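PDB 4JCW: cellulose binding protein from Clavibacter michiganensis subsp. michiganensis, which probably hydrolyses internal beta-1,4-glucosidic linkages of cellulose as a whole enzyme, the piece described here being its expansin-like portion, which holds a row of glucose units. Local coordinates for residues 120-125 against 151-156. Sequence-based numbering, arbitrary orientation.
With BGC (beta-D-glucopyranose), chain C; BGC (beta-D-glucopyranose), chain B; BGC (beta-D-glucopyranose), chain D.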
ATOM      1  N   ARG A 120      15.952   6.401  -3.689  1.00 29.55           N
ATOM      2  CA  ARG A 120      16.313   7.805  -3.541  1.00 27.13           C
ATOM      3  C   ARG A 120      15.298   8.707  -4.241  1.00 31.68           C
ATOM      4  O   ARG A 120      15.214   9.892  -3.942  1.00 27.49           O
ATOM      5  CB  ARG A 120      17.708   8.056  -4.113  1.00 29.40           C
ATOM      6  CG  ARG A 120      17.798   7.784  -5.613  1.00 38.75           C
ATOM      7  CD  ARG A 120      19.146   8.189  -6.173  1.00 58.02           C
ATOM      8  NE  ARG A 120      19.435   9.596  -5.903  1.00 69.68           N
ATOM      9  CZ  ARG A 120      19.160  10.588  -6.742  1.00 69.51           C
ATOM     10  NH1 ARG A 120      18.589  10.331  -7.911  1.00 69.00           N
ATOM     11  NH2 ARG A 120      19.458  11.837  -6.412  1.00 66.12           N
ATOM     12  N   TRP A 121      14.523   8.146  -5.168  1.00 27.05           N
ATOM     13  CA  TRP A 121      13.527   8.927  -5.901  1.00 28.85           C
ATOM     14  C   TRP A 121      12.263   9.142  -5.074  1.00 27.66           C
ATOM     15  O   TRP A 121      11.643  10.199  -5.129  1.00 28.41           O
ATOM     16  CB  TRP A 121      13.165   8.235  -7.217  1.00 31.51           C
ATOM     17  CG  TRP A 121      14.318   8.120  -8.151  1.00 37.29           C
ATOM     18  CD1 TRP A 121      15.067   7.004  -8.401  1.00 35.50           C
ATOM     19  CD2 TRP A 121      14.873   9.163  -8.952  1.00 35.03           C
ATOM     20  NE1 TRP A 121      16.048   7.289  -9.317  1.00 34.89           N
ATOM     21  CE2 TRP A 121      15.952   8.608  -9.672  1.00 36.09           C
ATOM     22  CE3 TRP A 121      14.560  10.513  -9.138  1.00 48.11           C
ATOM     23  CZ2 TRP A 121      16.720   9.355 -10.560  1.00 50.06           C
ATOM     24  CZ3 TRP A 121      15.324  11.254 -10.021  1.00 53.67           C
ATOM     25  CH2 TRP A 121      16.391  10.672 -10.723  1.00 57.75           C
ATOM     26  N   TRP A 122      11.882   8.124  -4.316  1.00 26.06           N
ATOM     27  CA  TRP A 122      10.711   8.202  -3.456  1.00 24.86           C
ATOM     28  C   TRP A 122      10.803   7.108  -2.411  1.00 24.28           C
ATOM     29  O   TRP A 122      11.108   5.959  -2.734  1.00 23.36           O
ATOM     30  CB  TRP A 122       9.427   8.005  -4.270  1.00 27.05           C
ATOM     31  CG  TRP A 122       8.186   8.030  -3.436  1.00 26.08           C
ATOM     32  CD1 TRP A 122       7.411   9.116  -3.152  1.00 26.20           C
ATOM     33  CD2 TRP A 122       7.578   6.914  -2.765  1.00 25.05           C
ATOM     34  NE1 TRP A 122       6.358   8.747  -2.349  1.00 26.92           N
ATOM     35  CE2 TRP A 122       6.435   7.401  -2.098  1.00 27.76           C
ATOM     36  CE3 TRP A 122       7.885   5.550  -2.672  1.00 25.93           C
ATOM     37  CZ2 TRP A 122       5.595   6.571  -1.350  1.00 29.08           C
ATOM     38  CZ3 TRP A 122       7.047   4.724  -1.924  1.00 25.43           C
ATOM     39  CH2 TRP A 122       5.921   5.242  -1.267  1.00 25.73           C
ATOM     40  N   ALA A 123      10.544   7.453  -1.153  1.00 20.91           N
ATOM     41  CA  ALA A 123      10.630   6.457  -0.101  1.00 21.40           C
ATOM     42  C   ALA A 123       9.545   6.644   0.946  1.00 22.08           C
ATOM     43  O   ALA A 123       9.071   7.765   1.182  1.00 20.72           O
ATOM     44  CB  ALA A 123      12.008   6.504   0.561  1.00 18.52           C
ATOM     45  N   GLY A 124       9.145   5.533   1.557  1.00 23.16           N
ATOM     46  CA  GLY A 124       8.318   5.567   2.753  1.00 24.22           C
ATOM     47  C   GLY A 124       9.086   5.029   3.946  1.00 21.42           C
ATOM     48  O   GLY A 124       9.864   4.084   3.806  1.00 18.45           O
ATOM     49  N   LEU A 125       8.892   5.651   5.111  1.00 16.37           N
ATOM     50  CA  LEU A 125       9.430   5.129   6.373  1.00 21.33           C
ATOM     51  C   LEU A 125       8.312   4.866   7.387  1.00 18.51           C
ATOM     52  O   LEU A 125       7.404   5.684   7.561  1.00 17.04           O
ATOM     53  CB  LEU A 125      10.415   6.108   7.011  1.00 18.16           C
ATOM     54  CG  LEU A 125      11.626   6.664   6.279  1.00 18.75           C
ATOM     55  CD1 LEU A 125      12.472   7.441   7.268  1.00 16.85           C
ATOM     56  CD2 LEU A 125      12.426   5.562   5.634  1.00 24.35           C
ATOM     57  N   THR A 151       1.152   9.371   5.758  1.00 16.87           N
ATOM     58  CA  THR A 151       0.133   8.735   4.927  1.00 16.99           C
ATOM     59  C   THR A 151      -0.969   8.186   5.819  1.00 16.63           C
ATOM     60  O   THR A 151      -0.817   8.140   7.044  1.00 22.34           O
ATOM     61  CB  THR A 151       0.687   7.583   4.087  1.00 20.81           C
ATOM     62  OG1 THR A 151       0.937   6.440   4.922  1.00 17.83           O
ATOM     63  CG2 THR A 151       1.956   7.989   3.360  1.00 20.10           C
ATOM     64  N   ASP A 152      -2.074   7.767   5.211  1.00 13.82           N
ATOM     65  CA  ASP A 152      -3.145   7.150   5.981  1.00 19.61           C
ATOM     66  C   ASP A 152      -2.960   5.635   6.135  1.00 19.63           C
ATOM     67  O   ASP A 152      -3.889   4.934   6.557  1.00 16.98           O
ATOM     68  CB  ASP A 152      -4.522   7.467   5.379  1.00 14.98           C
ATOM     69  CG  ASP A 152      -4.693   6.923   3.967  1.00 30.15           C
ATOM     70  OD1 ASP A 152      -3.900   6.057   3.537  1.00 25.26           O
ATOM     71  OD2 ASP A 152      -5.640   7.365   3.292  1.00 32.08           O
ATOM     72  N   TYR A 153      -1.778   5.131   5.777  1.00 17.24           N
ATOM     73  CA  TYR A 153      -1.510   3.686   5.886  1.00 16.94           C
ATOM     74  C   TYR A 153      -0.283   3.332   6.744  1.00 14.31           C
ATOM     75  O   TYR A 153       0.262   2.234   6.642  1.00 16.57           O
ATOM     76  CB  TYR A 153      -1.450   3.009   4.510  1.00 17.82           C
ATOM     77  CG  TYR A 153      -0.375   3.548   3.590  1.00 19.61           C
ATOM     78  CD1 TYR A 153       0.876   2.936   3.506  1.00 18.00           C
ATOM     79  CD2 TYR A 153      -0.609   4.665   2.802  1.00 18.31           C
ATOM     80  CE1 TYR A 153       1.867   3.436   2.658  1.00 17.75           C
ATOM     81  CE2 TYR A 153       0.361   5.153   1.933  1.00 14.29           C
ATOM     82  CZ  TYR A 153       1.595   4.544   1.874  1.00 16.87           C
ATOM     83  OH  TYR A 153       2.547   5.056   1.015  1.00 20.09           O
ATOM     84  N   GLY A 154       0.154   4.273   7.580  1.00 15.76           N
ATOM     85  CA  GLY A 154       1.123   3.949   8.616  1.00 18.05           C
ATOM     86  C   GLY A 154       2.570   4.242   8.256  1.00 17.16           C
ATOM     87  O   GLY A 154       3.476   3.891   9.003  1.00 18.83           O
ATOM     88  N   TYR A 155       2.788   4.879   7.109  1.00 16.17           N
ATOM     89  CA  TYR A 155       4.131   5.256   6.686  1.00 15.21           C
ATOM     90  C   TYR A 155       4.271   6.768   6.621  1.00 19.25           C
ATOM     91  O   TYR A 155       3.280   7.498   6.687  1.00 20.79           O
ATOM     92  CB  TYR A 155       4.450   4.663   5.306  1.00 15.77           C
ATOM     93  CG  TYR A 155       4.956   3.239   5.366  1.00 18.05           C
ATOM     94  CD1 TYR A 155       6.317   2.965   5.284  1.00 14.09           C
ATOM     95  CD2 TYR A 155       4.076   2.166   5.517  1.00 20.33           C
ATOM     96  CE1 TYR A 155       6.781   1.674   5.329  1.00 15.92           C
ATOM     97  CE2 TYR A 155       4.540   0.859   5.570  1.00 18.09           C
ATOM     98  CZ  TYR A 155       5.896   0.624   5.474  1.00 19.76           C
ATOM     99  OH  TYR A 155       6.387  -0.652   5.528  1.00 20.52           O
ATOM    100  N   TRP A 156       5.515   7.229   6.492  1.00 13.85           N
ATOM    101  CA  TRP A 156       5.804   8.632   6.243  1.00 15.84           C
ATOM    102  C   TRP A 156       6.588   8.682   4.950  1.00 16.59           C
ATOM    103  O   TRP A 156       7.538   7.929   4.783  1.00 18.83           O
ATOM    104  CB  TRP A 156       6.648   9.206   7.375  1.00 13.64           C
ATOM    105  CG  TRP A 156       5.909   9.263   8.685  1.00 15.37           C
ATOM    106  CD1 TRP A 156       5.660   8.228   9.535  1.00 14.45           C
ATOM    107  CD2 TRP A 156       5.318  10.424   9.278  1.00 18.03           C
ATOM    108  NE1 TRP A 156       4.950   8.670  10.623  1.00 18.38           N
ATOM    109  CE2 TRP A 156       4.721  10.015  10.486  1.00 22.94           C
ATOM    110  CE3 TRP A 156       5.223  11.765   8.895  1.00 20.92           C
ATOM    111  CZ2 TRP A 156       4.058  10.903  11.323  1.00 25.71           C
ATOM    112  CZ3 TRP A 156       4.564  12.651   9.730  1.00 19.46           C
ATOM    113  CH2 TRP A 156       3.990  12.213  10.931  1.00 17.70           C
TER
HETATM  114  C2  BGC C   3      -0.486  -0.433   0.384  0.52 13.55           C
HETATM  115  C3  BGC C   3       0.559   0.631   0.086  0.52 13.44           C
HETATM  116  C4  BGC C   3      -0.127   1.793  -0.589  0.52 16.14           C
HETATM  117  C5  BGC C   3      -1.206   2.361   0.250  0.52 11.72           C
HETATM  118  C6  BGC C   3      -1.875   3.400  -0.663  0.52 10.50           C
HETATM  119  C1  BGC C   3      -1.526   0.237   1.308  0.52 15.61           C
HETATM  120  O2  BGC C   3       0.085  -1.606   1.035  0.52  8.58           O
HETATM  121  O3  BGC C   3       1.556   0.058  -0.773  0.52 13.06           O
HETATM  122  O4  BGC C   3       0.716   2.885  -0.930  0.52 15.24           O
HETATM  123  O5  BGC C   3      -2.145   1.338   0.578  0.52 14.65           O
HETATM  124  O6  BGC C   3      -2.967   4.035  -0.029  0.52 16.59           O
HETATM  125  C2  BGC B   5       6.087   4.391  -6.389  0.52 16.67           C
HETATM  126  C3  BGC B   5       7.099   5.505  -6.584  0.52 15.87           C
HETATM  127  C4  BGC B   5       6.324   6.723  -6.916  0.52 17.03           C
HETATM  128  C5  BGC B   5       5.379   7.027  -5.759  0.52 15.14           C
HETATM  129  C6  BGC B   5       4.483   8.195  -6.141  0.52 21.13           C
HETATM  130  C1  BGC B   5       5.234   4.754  -5.208  0.52 16.06           C
HETATM  131  O2  BGC B   5       6.807   3.199  -6.064  0.52 20.28           O
HETATM  132  O3  BGC B   5       7.984   5.209  -7.670  0.52 10.50           O
HETATM  133  O4  BGC B   5       7.276   7.792  -7.050  0.52 18.42           O
HETATM  134  O5  BGC B   5       4.481   5.938  -5.534  0.52 16.73           O
HETATM  135  O6  BGC B   5       5.290   9.339  -6.413  0.52 32.98           O
HETATM  136  C2  BGC D   4       1.854   4.430  -2.213  0.52 14.36           C
HETATM  137  C3  BGC D   4       2.503   4.629  -3.559  0.52 14.51           C
HETATM  138  C4  BGC D   4       3.627   3.602  -3.725  0.52 15.86           C
HETATM  139  C5  BGC D   4       3.037   2.210  -3.634  0.52 13.27           C
HETATM  140  C6  BGC D   4       4.196   1.195  -3.669  0.52 19.12           C
HETATM  141  C1  BGC D   4       1.326   3.038  -2.188  0.52 13.50           C
HETATM  142  O2  BGC D   4       0.738   5.328  -2.063  0.52 12.54           O
HETATM  143  O3  BGC D   4       2.984   5.969  -3.503  0.52 12.77           O
HETATM  144  O4  BGC D   4       4.357   3.658  -4.983  0.52 19.63           O
HETATM  145  O5  BGC D   4       2.388   2.070  -2.360  0.52 15.45           O
HETATM  146  O6  BGC D   4       5.136   1.393  -2.596  0.52 17.90           O
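Leu-125 and Trp-156 form an antiparallel hydrogen-bonded pair, with Leu-125 N 2.7 Å from Trp-156 O at 167° and the return bond, Trp-156 N to Leu-125 O, more bent at 150°. Beside this pair Gly-124 CA approaches Trp-156 O to 3.2 Å in a CA-H...O contact, and the Tyr-155 ring turns its edge to the Gly-124/Leu-125 peptide, CD1 lying 3.7 Å from Gly-124 C. The Leu-125 and Trp-156 side chains share one face of the sheet, where both meet Leu-148. On the sugar side of the bridge, Trp-122 and Tyr-153 approach from opposite directions, Tyr-153 OH coming 4.1 Å from Trp-122 CH2 at the indole edge. With CG anti to the backbone N (chi1 178°), the indole offers one face to the chain B glucose, whose C5 is offset toward the rim, whereas C5 of the chain C glucose sits over the centre of the Tyr-153 ring. Thr-151 OG1 backs that ring's opposite face, accepting from Tyr-153 N in an ST turn. The chain D glucose, linked to both others, spans the two rings and touches each. This CH-pi platform, as in cellulose-binding expansin domains, suggests sugars held in good part through C-H faces, Lys-115 NZ adding a hydrogen bond.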